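Local coordinates for protein chitinase (Thermococcus chitonophagus, PDB 5XSW) that probably cleaves chitin within its chains, as an endochitinase, this chain being a C-terminal piece of the longer enzyme crystallised with bound sugar, at residues Val252-Phe257 with Ala272-Met278; Pro265-Asp270 with Lys412-Pro416. All blocks are in the same frame, centred on the assembly; numbering follows the deposited sequence.

Interaction 1: Val252-Phe257 with Ala272-Met278; sequences VESGNF and ADHDDYM. With PO4 (phosphate ion), chain M; PO4 (phosphate ion), chain E.
His-274 reaches across to Val-252, its NE2 donating to Val-252 O at 2.6 Å, a short bond of 161° lying almost in the imidazole plane though tilted from the carbonyl plane. The ring is taken on several sides at once: CB of Ser-254 sits over one face, 4.2 Å from the ring centroid, while CB of Phe-257 comes in at the edge. Phe-257 carries most of the apolar contact. With CG anti to the backbone N (chi1 -171°), its ring leaves the helix toward the facing segment, where CA of His-274 rests over the ring centre in a CH-pi contact, 3.7 Å from the centroid. The imidazole presents its edge to that phenyl in an offset edge-to-face pair with planes at 87°, and the phenyl in turn directs its own edge at the face of Tyr-277. The result is an aromatic cluster in which the first turns of two consecutive helices, 254-263 and 274-278, meet inside an alpha-helical region. Beside it, CE of Met-278 lies 3.6 Å from CG2 of Val-252, brought there by a chain bent at chi2 and chi3. Further out, Asp-275 OD1 accepts from ND1 of His-274 at 2.6 Å through its anti lone pair, so both ring nitrogens are held and the imidazole's rotation is fixed. Asp-273 is the N-cap of its helix, its OD2 receiving Asp-276 N at 2.9 Å. At the interface, Gly-255 N donates to O1 of phosphate M (3.0 Å), also bound by Gln-259 and Val-340 of the second subunit, and Asn-256 ND2 to phosphate E, both probably from the crystallisation liquor.

Interaction 2: Pro265-Asp270 with Lys412-Pro416; sequences PDIFPD and KFFRP
Arg-415 NH2 is shared by two acceptors of the facing loop, Phe-268 O at 3.0 Å and Asp-270 OD1 at 2.9 Å. The first bond lies in the carbonyl plane; the second, part of a salt bridge, meets the carboxylate from above, the two charged groups being turned 74° to each other. A third grip falls on NE of Arg-415, which donates to Pro-265 O at 2.7 Å, while CB of Pro-265 covers one guanidinium face. The aliphatic chain runs extended from the backbone and then bends at chi3 (-71°), which turns the guanidinium into the curl of residues 265-270. One side chain thus ties together three points of a loop that lacks regular helical bonding. The backbones also join: Phe-414 N donates to Ile-267 O at 2.8 Å, and a water that donates to Asp-266 O accepts from Arg-415 N. On the apolar side Phe-413 lies alongside Ile-267 and Phe-268, its CD1 3.9 Å from CG2 of Ile-267, and CE1 of Phe-268 comes near its ring edge. CD of Pro-269 packs 3.3 Å from Lys-412 O. This is loop-to-loop packing, joining the link between helices 254-263 and 274-278 to the link that follows helix 399-412. Phe-268 and Phe-413 both rest on helix 288-311, and Arg-415 touches Tyr-26, in a loop between strands 12-21 and 32-41.

How the interactions relate
The two contacts lie with centres about 14 Å apart in the helical part of the chain, and their segments alternate in sequence: 252-257, 265-270, 272-278, then 412-416 much later. Interaction 1 therefore brings together the two ends of a region whose middle, 265-270, is used by interaction 2. Helix 288-311 packs against both. They also touch directly, since Tyr-277 OH probably hydrogen-bonds to Lys-412 O and Asp-276 forms a salt bridge with the amine of Lys-412. Together they join the end of helix 399-412 to a short local helix pair, while interaction 1 lies at the dimer interface, which interaction 2 reaches through Asp-270 alone.

Interaction 1: Val252-Phe257 with Ala272-Met278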
loop_
_atom_site.group_PDB
_atom_site.type_symbol
_atom_site.label_atom_id
_atom_site.label_comp_id
_atom_site.label_asym_id
_atom_site.label_seq_id
_atom_site.Cartn_x
_atom_site.Cartn_y
_atom_site.Cartn_z
ATOM N N VAL A 252 -1.738 -8.218 8.308
ATOM C CA VAL A 252 -1.183 -7.481 7.185
ATOM C C VAL A 252 -2.381 -6.799 6.440
ATOM O O VAL A 252 -3.249 -7.508 5.948
ATOM C CB VAL A 252 -0.442 -8.405 6.178
ATOM C CG1 VAL A 252 -0.011 -7.564 4.929
ATOM C CG2 VAL A 252 0.810 -9.090 6.858
ATOM N N GLU A 253 -2.365 -5.475 6.318
ATOM C CA GLU A 253 -3.441 -4.739 5.603
ATOM C C GLU A 253 -3.258 -4.673 4.112
ATOM O O GLU A 253 -2.142 -4.875 3.597
ATOM C CB GLU A 253 -3.530 -3.307 6.175
ATOM C CG GLU A 253 -3.935 -3.369 7.633
ATOM C CD GLU A 253 -4.191 -1.988 8.246
ATOM O OE1 GLU A 253 -4.656 -1.094 7.509
ATOM O OE2 GLU A 253 -3.909 -1.799 9.446
ATOM N N SER A 254 -4.329 -4.347 3.380
ATOM C CA SER A 254 -4.177 -4.350 1.954
ATOM C C SER A 254 -3.218 -3.289 1.400
ATOM O O SER A 254 -2.634 -3.545 0.360
ATOM C CB SER A 254 -5.548 -4.245 1.231
ATOM O OG SER A 254 -6.110 -2.978 1.390
ATOM N N GLY A 255 -3.054 -2.121 2.031
ATOM C CA GLY A 255 -2.141 -1.112 1.483
ATOM C C GLY A 255 -0.685 -1.668 1.512
ATOM O O GLY A 255 0.044 -1.623 0.518
ATOM N N ASN A 256 -0.274 -2.199 2.653
ATOM C CA ASN A 256 1.079 -2.808 2.779
ATOM C C ASN A 256 1.265 -3.980 1.823
ATOM O O ASN A 256 2.310 -4.113 1.171
ATOM C CB ASN A 256 1.311 -3.246 4.223
ATOM C CG ASN A 256 2.730 -3.861 4.430
ATOM O OD1 ASN A 256 2.853 -5.066 4.450
ATOM N ND2 ASN A 256 3.762 -3.027 4.604
ATOM N N PHE A 257 0.215 -4.808 1.660
ATOM C CA PHE A 257 0.260 -5.905 0.671
ATOM C C PHE A 257 0.453 -5.399 -0.728
ATOM O O PHE A 257 1.256 -5.941 -1.531
ATOM C CB PHE A 257 -1.061 -6.750 0.754
ATOM C CG PHE A 257 -1.026 -7.993 -0.050
ATOM C CD1 PHE A 257 -0.534 -9.168 0.509
ATOM C CD2 PHE A 257 -1.509 -8.011 -1.368
ATOM C CE1 PHE A 257 -0.495 -10.404 -0.238
ATOM C CE2 PHE A 257 -1.521 -9.206 -2.134
ATOM C CZ PHE A 257 -0.987 -10.410 -1.598
ATOM N N ALA A 272 -1.869 -11.717 -7.474
ATOM C CA ALA A 272 -1.883 -11.948 -6.012
ATOM C C ALA A 272 -2.874 -11.001 -5.351
ATOM O O ALA A 272 -2.810 -9.799 -5.551
ATOM C CB ALA A 272 -0.465 -11.721 -5.395
ATOM N N ASP A 273 -3.742 -11.544 -4.529
ATOM C CA ASP A 273 -4.817 -10.788 -3.911
ATOM C C ASP A 273 -4.700 -10.852 -2.382
ATOM O O ASP A 273 -4.486 -11.933 -1.826
ATOM C CB ASP A 273 -6.191 -11.380 -4.343
ATOM C CG ASP A 273 -7.296 -10.923 -3.438
ATOM O OD1 ASP A 273 -7.619 -9.720 -3.495
ATOM O OD2 ASP A 273 -7.764 -11.710 -2.607
ATOM N N HIS A 274 -4.877 -9.719 -1.713
ATOM C CA HIS A 274 -4.687 -9.630 -0.257
ATOM C C HIS A 274 -5.474 -10.672 0.562
ATOM O O HIS A 274 -4.901 -11.477 1.366
ATOM C CB HIS A 274 -5.057 -8.217 0.215
ATOM C CG HIS A 274 -5.155 -8.099 1.708
ATOM N ND1 HIS A 274 -6.334 -8.317 2.402
ATOM C CD2 HIS A 274 -4.216 -7.841 2.640
ATOM C CE1 HIS A 274 -6.108 -8.197 3.698
ATOM N NE2 HIS A 274 -4.842 -7.855 3.868
ATOM N N ASP A 275 -6.805 -10.674 0.417
ATOM C CA ASP A 275 -7.604 -11.590 1.258
ATOM C C ASP A 275 -7.266 -13.049 0.904
ATOM O O ASP A 275 -7.152 -13.900 1.788
ATOM C CB ASP A 275 -9.164 -11.309 1.130
ATOM C CG ASP A 275 -9.603 -9.932 1.759
ATOM O OD1 ASP A 275 -8.763 -9.037 2.061
ATOM O OD2 ASP A 275 -10.828 -9.690 1.905
ATOM N N ASP A 276 -7.032 -13.350 -0.362
ATOM C CA ASP A 276 -6.679 -14.715 -0.696
ATOM C C ASP A 276 -5.353 -15.201 -0.011
ATOM O O ASP A 276 -5.217 -16.398 0.347
ATOM C CB ASP A 276 -6.516 -14.874 -2.209
ATOM C CG ASP A 276 -6.160 -16.340 -2.616
ATOM O OD1 ASP A 276 -6.827 -17.239 -2.086
ATOM O OD2 ASP A 276 -5.232 -16.615 -3.449
ATOM N N TYR A 277 -4.380 -14.288 0.130
ATOM C CA TYR A 277 -3.053 -14.653 0.666
ATOM C C TYR A 277 -3.043 -14.612 2.182
ATOM O O TYR A 277 -2.257 -15.322 2.777
ATOM C CB TYR A 277 -1.937 -13.724 0.133
ATOM C CG TYR A 277 -1.447 -14.117 -1.259
ATOM C CD1 TYR A 277 -2.356 -14.319 -2.322
ATOM C CD2 TYR A 277 -0.092 -14.322 -1.501
ATOM C CE1 TYR A 277 -1.914 -14.678 -3.571
ATOM C CE2 TYR A 277 0.369 -14.654 -2.749
ATOM C CZ TYR A 277 -0.561 -14.855 -3.785
ATOM O OH TYR A 277 -0.134 -15.201 -5.040
ATOM N N MET A 278 -3.893 -13.778 2.810
ATOM C CA MET A 278 -3.785 -13.530 4.246
ATOM C C MET A 278 -4.921 -14.200 5.061
ATOM O O MET A 278 -4.735 -14.541 6.227
ATOM C CB MET A 278 -3.817 -12.034 4.576
ATOM C CG MET A 278 -2.719 -11.150 3.849
ATOM S SD MET A 278 -1.083 -11.959 4.089
ATOM C CE MET A 278 -1.078 -11.926 5.791
HETATM P P PO4 M . -5.889 -0.011 3.405
HETATM O O1 PO4 M . -5.447 -1.410 3.698
HETATM O O2 PO4 M . -7.037 0.293 4.323
HETATM O O3 PO4 M . -6.448 0.149 2.017
HETATM O O4 PO4 M . -4.732 0.862 3.684
HETATM P P PO4 E . 4.448 0.809 5.287
HETATM O O1 PO4 E . 3.212 -0.014 5.260
HETATM O O2 PO4 E . 5.508 0.405 4.299
HETATM O O3 PO4 E . 4.000 2.226 5.047
HETATM O O4 PO4 E . 5.215 0.742 6.539
#

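Interaction 2: Pro265-Asp270 with Lys412-Pro416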
loop_
_atom_site.group_PDB
_atom_site.type_symbol
_atom_site.label_atom_id
_atom_site.label_comp_id
_atom_site.label_asym_id
_atom_site.label_seq_id
_atom_site.Cartn_x
_atom_site.Cartn_y
_atom_site.Cartn_z
ATOM N N PRO A 265 8.103 -7.759 -7.805
ATOM C CA PRO A 265 7.558 -8.493 -8.961
ATOM C C PRO A 265 8.155 -9.890 -9.105
ATOM O O PRO A 265 7.473 -10.744 -9.676
ATOM C CB PRO A 265 7.939 -7.597 -10.169
ATOM C CG PRO A 265 9.055 -6.750 -9.687
ATOM C CD PRO A 265 8.846 -6.542 -8.190
ATOM N N ASP A 266 9.371 -10.157 -8.587
ATOM C CA ASP A 266 9.917 -11.518 -8.683
ATOM C C ASP A 266 9.252 -12.470 -7.726
ATOM O O ASP A 266 9.291 -13.668 -7.947
ATOM C CB ASP A 266 11.432 -11.530 -8.417
ATOM C CG ASP A 266 12.176 -10.760 -9.510
ATOM O OD1 ASP A 266 12.279 -11.320 -10.628
ATOM O OD2 ASP A 266 12.588 -9.597 -9.280
ATOM N N ILE A 267 8.685 -11.959 -6.635
ATOM C CA ILE A 267 8.045 -12.865 -5.658
ATOM C C ILE A 267 6.504 -13.022 -5.914
ATOM O O ILE A 267 5.973 -14.120 -5.839
ATOM C CB ILE A 267 8.273 -12.359 -4.203
ATOM C CG1 ILE A 267 9.781 -12.383 -3.877
ATOM C CG2 ILE A 267 7.540 -13.267 -3.173
ATOM C CD1 ILE A 267 10.129 -11.690 -2.518
ATOM N N PHE A 268 5.833 -11.925 -6.246
ATOM C CA PHE A 268 4.362 -11.923 -6.370
ATOM C C PHE A 268 3.910 -11.836 -7.807
ATOM O O PHE A 268 4.301 -10.896 -8.490
ATOM C CB PHE A 268 3.785 -10.724 -5.607
ATOM C CG PHE A 268 3.980 -10.810 -4.142
ATOM C CD1 PHE A 268 3.143 -11.605 -3.355
ATOM C CD2 PHE A 268 5.001 -10.096 -3.529
ATOM C CE1 PHE A 268 3.324 -11.683 -1.973
ATOM C CE2 PHE A 268 5.185 -10.184 -2.172
ATOM C CZ PHE A 268 4.345 -10.966 -1.383
ATOM N N PRO A 269 3.076 -12.810 -8.262
ATOM C CA PRO A 269 2.460 -12.611 -9.583
ATOM C C PRO A 269 1.441 -11.463 -9.538
ATOM O O PRO A 269 0.964 -11.099 -8.458
ATOM C CB PRO A 269 1.784 -13.972 -9.865
ATOM C CG PRO A 269 1.405 -14.514 -8.466
ATOM C CD PRO A 269 2.565 -13.996 -7.552
ATOM N N ASP A 270 1.085 -10.913 -10.695
ATOM C CA ASP A 270 0.168 -9.775 -10.742
ATOM C C ASP A 270 -1.219 -10.128 -10.206
ATOM O O ASP A 270 -1.960 -9.223 -9.828
ATOM C CB ASP A 270 0.021 -9.260 -12.200
ATOM C CG ASP A 270 1.314 -8.568 -12.724
ATOM O OD1 ASP A 270 2.141 -8.104 -11.910
ATOM O OD2 ASP A 270 1.488 -8.472 -13.955
ATOM N N LYS A 412 1.128 -19.618 -5.874
ATOM C CA LYS A 412 1.056 -18.297 -5.249
ATOM C C LYS A 412 2.320 -17.418 -5.335
ATOM O O LYS A 412 2.224 -16.204 -5.148
ATOM C CB LYS A 412 0.682 -18.461 -3.773
ATOM C CG LYS A 412 -0.614 -19.345 -3.621
ATOM C CD LYS A 412 -1.842 -18.610 -4.205
ATOM C CE LYS A 412 -3.148 -19.509 -4.049
ATOM N NZ LYS A 412 -4.309 -18.728 -4.601
ATOM N N PHE A 413 3.478 -18.029 -5.571
ATOM C CA PHE A 413 4.717 -17.266 -5.682
ATOM C C PHE A 413 5.453 -17.462 -7.016
ATOM O O PHE A 413 5.177 -18.402 -7.757
ATOM C CB PHE A 413 5.626 -17.605 -4.479
ATOM C CG PHE A 413 4.970 -17.255 -3.147
ATOM C CD1 PHE A 413 4.742 -15.920 -2.799
ATOM C CD2 PHE A 413 4.576 -18.235 -2.293
ATOM C CE1 PHE A 413 4.139 -15.577 -1.600
ATOM C CE2 PHE A 413 3.978 -17.926 -1.066
ATOM C CZ PHE A 413 3.718 -16.605 -0.714
ATOM N N PHE A 414 6.359 -16.528 -7.308
ATOM C CA PHE A 414 7.085 -16.465 -8.591
ATOM C C PHE A 414 6.140 -16.061 -9.687
ATOM O O PHE A 414 4.905 -16.130 -9.564
ATOM C CB PHE A 414 7.779 -17.786 -8.963
ATOM C CG PHE A 414 8.765 -18.264 -7.939
ATOM C CD1 PHE A 414 10.025 -17.714 -7.872
ATOM C CD2 PHE A 414 8.434 -19.296 -7.068
ATOM C CE1 PHE A 414 10.965 -18.167 -6.911
ATOM C CE2 PHE A 414 9.334 -19.758 -6.114
ATOM C CZ PHE A 414 10.613 -19.191 -6.031
ATOM N N ARG A 415 6.753 -15.633 -10.763
ATOM C CA ARG A 415 6.102 -15.075 -11.942
ATOM C C ARG A 415 6.423 -16.054 -13.071
ATOM O O ARG A 415 7.451 -16.730 -13.025
ATOM C CB ARG A 415 6.658 -13.639 -12.136
ATOM C CG ARG A 415 6.218 -12.783 -13.246
ATOM C CD ARG A 415 6.780 -11.363 -13.064
ATOM N NE ARG A 415 6.097 -10.690 -11.954
ATOM C CZ ARG A 415 5.178 -9.746 -12.089
ATOM N NH1 ARG A 415 4.833 -9.304 -13.301
ATOM N NH2 ARG A 415 4.599 -9.246 -10.999
ATOM N N PRO A 416 5.539 -16.184 -14.070
ATOM C CA PRO A 416 5.873 -17.034 -15.211
ATOM C C PRO A 416 7.205 -16.653 -15.842
ATOM O O PRO A 416 7.428 -15.473 -16.106
ATOM C CB PRO A 416 4.725 -16.765 -16.195
ATOM C CG PRO A 416 3.590 -16.363 -15.330
ATOM C CD PRO A 416 4.212 -15.564 -14.222
HETATM O O HOH W 1 9.491 -14.881 -10.327
#